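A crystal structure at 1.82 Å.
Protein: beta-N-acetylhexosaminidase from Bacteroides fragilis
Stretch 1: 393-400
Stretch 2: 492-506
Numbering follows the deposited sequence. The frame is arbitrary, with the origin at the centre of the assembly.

Stretch 1 (393-400) FPLTPWKG
Stretch 2 (492-506) GPALKEDAGTNYKWD

Two tryptophan indole nitrogens make the direct hydrogen bonds of this contact, one donated from each stretch. Trp505 NE1 donates to Thr396 OG1 at 2.9 Å with an N-H...O angle of 173°, and the oxygen lies near the plane of the indole, where the N-H points. Trp398 NE1 donates to Asp506 OD2 at 3.3 Å, also at 173°; the angle is nearly linear but the bond longer. Thr396 (chi1 53°, p) also holds a water: Thr396 OG1 lies 2.9 Å from its oxygen, which donates to Gly500 O at 2.9 Å and accepts from Tyr503 N at 2.9 Å, tying the threonine to the loop before Trp505.

Trp505 (phi/psi -92/-5, chi1 -72°, chi2 107°) directs its CA-to-CB bond toward stretch 1. Pro394 CB sits 3.9 Å from the centroid of the six-membered ring of Trp505, 14° off the normal, which places a CH-pi contact over the face. Trp505 in turn places its own CB 3.7 Å from the centroid of the Trp398 five-membered ring, 16° off its normal. Trp398 is extended (-157/118; chi1 176°, t; chi2 72°). The five-membered rings of Trp398 and Trp505 meet obliquely, with centroids 5.6 Å apart and planes at 52°.

Stretch 1 has no regular secondary structure. Its Leu395 (-83/-22; chi1 -89°, m; chi2 72°, p) has its CA 5.8 Å from Lys496 CA, while Trp398 CA and Trp505 CA are 7.0 Å apart. Leu395 CD2 packs 4.0 Å from Pro493 CG and 3.5 Å from Leu495 O; Leu395 CB is 3.9 Å from Trp505 CZ2. Thr396 CG2 approaches Ala499 CB at 3.8 Å, beside a weakly bonded helical turn that Gly500 leaves with positive phi (66/-157). Together the stretches bury 551 Å².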

# COMPACT_ATOMS: atom_id res chain seq x y z
N PHE A 393 5.30 -14.20 4.02
CA PHE A 393 5.43 -15.66 3.93
C PHE A 393 6.74 -15.89 3.19
O PHE A 393 6.92 -15.40 2.07
CB PHE A 393 4.29 -16.28 3.10
CG PHE A 393 2.95 -16.32 3.79
CD1 PHE A 393 2.70 -15.53 4.91
CD2 PHE A 393 1.94 -17.14 3.31
CE1 PHE A 393 1.44 -15.57 5.55
CE2 PHE A 393 0.69 -17.19 3.94
CZ PHE A 393 0.44 -16.40 5.06
N PRO A 394 7.67 -16.62 3.81
CA PRO A 394 8.96 -16.86 3.16
C PRO A 394 8.83 -17.96 2.11
O PRO A 394 7.75 -18.51 1.96
CB PRO A 394 9.85 -17.32 4.32
CG PRO A 394 8.90 -17.96 5.30
CD PRO A 394 7.61 -17.16 5.18
N LEU A 395 9.90 -18.26 1.37
CA LEU A 395 9.85 -19.34 0.38
C LEU A 395 10.07 -20.71 1.01
O LEU A 395 9.70 -21.74 0.42
CB LEU A 395 10.87 -19.11 -0.74
CG LEU A 395 10.43 -18.29 -1.94
CD1 LEU A 395 10.29 -16.80 -1.60
CD2 LEU A 395 11.41 -18.51 -3.09
N THR A 396 10.71 -20.74 2.18
CA THR A 396 10.95 -21.97 2.93
C THR A 396 10.68 -21.65 4.40
O THR A 396 10.72 -20.48 4.77
CB THR A 396 12.41 -22.48 2.75
OG1 THR A 396 13.33 -21.42 3.06
CG2 THR A 396 12.65 -22.93 1.31
N PRO A 397 10.37 -22.66 5.22
CA PRO A 397 9.93 -22.39 6.60
C PRO A 397 10.91 -21.57 7.45
O PRO A 397 12.13 -21.72 7.33
CB PRO A 397 9.77 -23.80 7.20
CG PRO A 397 9.44 -24.66 6.01
CD PRO A 397 10.26 -24.09 4.88
N TRP A 398 10.35 -20.71 8.29
CA TRP A 398 11.14 -19.82 9.14
C TRP A 398 10.30 -19.43 10.34
O TRP A 398 9.24 -18.81 10.19
CB TRP A 398 11.56 -18.57 8.36
CG TRP A 398 12.29 -17.58 9.22
CD1 TRP A 398 13.56 -17.70 9.72
CD2 TRP A 398 11.79 -16.33 9.68
NE1 TRP A 398 13.88 -16.58 10.45
CE2 TRP A 398 12.80 -15.73 10.45
CE3 TRP A 398 10.57 -15.65 9.52
CZ2 TRP A 398 12.64 -14.48 11.06
CZ3 TRP A 398 10.41 -14.41 10.12
CH2 TRP A 398 11.44 -13.84 10.88
N LYS A 399 10.75 -19.79 11.53
CA LYS A 399 10.05 -19.49 12.78
C LYS A 399 8.57 -19.90 12.74
O LYS A 399 8.26 -21.07 12.53
CB LYS A 399 10.20 -18.01 13.13
CG LYS A 399 11.66 -17.59 13.30
CD LYS A 399 11.79 -16.26 14.01
CE LYS A 399 13.25 -15.88 14.20
NZ LYS A 399 13.38 -14.54 14.86
N GLY A 400 7.68 -18.93 12.92
CA GLY A 400 6.25 -19.22 12.96
C GLY A 400 5.64 -19.58 11.62
O GLY A 400 4.50 -20.04 11.56
N GLY A 492 15.53 -11.29 -2.84
CA GLY A 492 15.62 -12.60 -2.21
C GLY A 492 15.47 -13.68 -3.29
O GLY A 492 15.48 -13.35 -4.48
N PRO A 493 15.31 -14.96 -2.88
CA PRO A 493 15.17 -16.03 -3.88
C PRO A 493 13.83 -15.96 -4.60
O PRO A 493 12.83 -15.50 -4.04
CB PRO A 493 15.30 -17.32 -3.03
CG PRO A 493 14.82 -16.92 -1.66
CD PRO A 493 15.25 -15.46 -1.49
N ALA A 494 13.82 -16.38 -5.86
CA ALA A 494 12.60 -16.29 -6.68
C ALA A 494 11.83 -17.59 -6.65
O ALA A 494 10.61 -17.62 -6.47
CB ALA A 494 12.96 -15.93 -8.12
N LEU A 495 12.55 -18.69 -6.88
CA LEU A 495 11.94 -20.00 -6.90
C LEU A 495 12.37 -20.79 -5.68
O LEU A 495 13.44 -20.55 -5.11
CB LEU A 495 12.31 -20.76 -8.18
CG LEU A 495 11.81 -20.12 -9.48
CD1 LEU A 495 12.13 -21.01 -10.68
CD2 LEU A 495 10.32 -19.85 -9.40
N LYS A 496 11.53 -21.73 -5.27
CA LYS A 496 11.80 -22.51 -4.07
C LYS A 496 13.20 -23.13 -4.16
O LYS A 496 13.92 -23.19 -3.16
CB LYS A 496 10.71 -23.57 -3.87
CG LYS A 496 10.55 -24.06 -2.44
CD LYS A 496 9.41 -25.07 -2.32
N GLU A 497 13.59 -23.53 -5.37
CA GLU A 497 14.91 -24.11 -5.63
C GLU A 497 16.07 -23.14 -5.37
O GLU A 497 17.15 -23.56 -4.95
CB GLU A 497 14.98 -24.61 -7.07
N ASP A 498 15.84 -21.86 -5.66
CA ASP A 498 16.82 -20.80 -5.39
C ASP A 498 17.16 -20.70 -3.90
O ASP A 498 18.25 -20.28 -3.53
CB ASP A 498 16.30 -19.43 -5.85
CG ASP A 498 16.15 -19.30 -7.36
OD1 ASP A 498 16.80 -20.07 -8.10
OD2 ASP A 498 15.39 -18.40 -7.80
N ALA A 499 16.20 -21.07 -3.06
CA ALA A 499 16.35 -20.88 -1.61
C ALA A 499 17.23 -21.95 -0.98
O ALA A 499 17.85 -21.72 0.06
CB ALA A 499 14.98 -20.85 -0.93
N GLY A 500 17.30 -23.11 -1.62
CA GLY A 500 18.09 -24.20 -1.09
C GLY A 500 17.53 -24.72 0.22
O GLY A 500 16.35 -24.54 0.51
N THR A 501 18.38 -25.36 1.00
CA THR A 501 17.94 -26.05 2.21
C THR A 501 18.04 -25.20 3.47
O THR A 501 17.25 -25.37 4.40
CB THR A 501 18.74 -27.36 2.41
OG1 THR A 501 19.17 -27.44 3.77
CG2 THR A 501 19.95 -27.37 1.50
N ASN A 502 19.01 -24.30 3.50
CA ASN A 502 19.20 -23.44 4.67
C ASN A 502 19.33 -21.96 4.30
O ASN A 502 20.33 -21.33 4.64
CB ASN A 502 20.43 -23.88 5.47
N TYR A 503 18.35 -21.41 3.59
CA TYR A 503 18.37 -19.98 3.28
C TYR A 503 18.29 -19.15 4.56
O TYR A 503 17.55 -19.49 5.49
CB TYR A 503 17.24 -19.59 2.31
CG TYR A 503 17.41 -18.18 1.78
CD1 TYR A 503 18.23 -17.92 0.69
CD2 TYR A 503 16.75 -17.10 2.38
CE1 TYR A 503 18.39 -16.64 0.21
CE2 TYR A 503 16.91 -15.81 1.90
CZ TYR A 503 17.73 -15.59 0.81
OH TYR A 503 17.90 -14.31 0.33
N LYS A 504 19.07 -18.07 4.61
CA LYS A 504 19.11 -17.22 5.79
C LYS A 504 18.01 -16.16 5.71
O LYS A 504 18.13 -15.20 4.95
CB LYS A 504 20.48 -16.55 5.90
CG LYS A 504 20.68 -15.73 7.17
CD LYS A 504 22.14 -15.38 7.38
N TRP A 505 16.93 -16.34 6.47
CA TRP A 505 15.81 -15.39 6.41
C TRP A 505 15.97 -14.28 7.45
O TRP A 505 15.17 -13.35 7.50
CB TRP A 505 14.48 -16.12 6.59
CG TRP A 505 14.11 -16.94 5.40
CD1 TRP A 505 14.15 -18.30 5.28
CD2 TRP A 505 13.68 -16.44 4.13
NE1 TRP A 505 13.76 -18.67 4.02
CE2 TRP A 505 13.46 -17.55 3.29
CE3 TRP A 505 13.45 -15.15 3.63
CZ2 TRP A 505 13.03 -17.41 1.98
CZ3 TRP A 505 13.02 -15.02 2.33
CH2 TRP A 505 12.81 -16.14 1.51
N ASP A 506 17.00 -14.40 8.28
CA ASP A 506 17.24 -13.39 9.31
C ASP A 506 18.66 -12.85 9.27
O ASP A 506 19.15 -12.33 10.28
CB ASP A 506 16.89 -13.94 10.70
CG ASP A 506 17.47 -15.31 10.94
OD1 ASP A 506 18.53 -15.62 10.34
OD2 ASP A 506 16.86 -16.08 11.72
OXT ASP A 506 19.35 -12.92 8.25
O HOH W 1 15.88 -22.79 2.76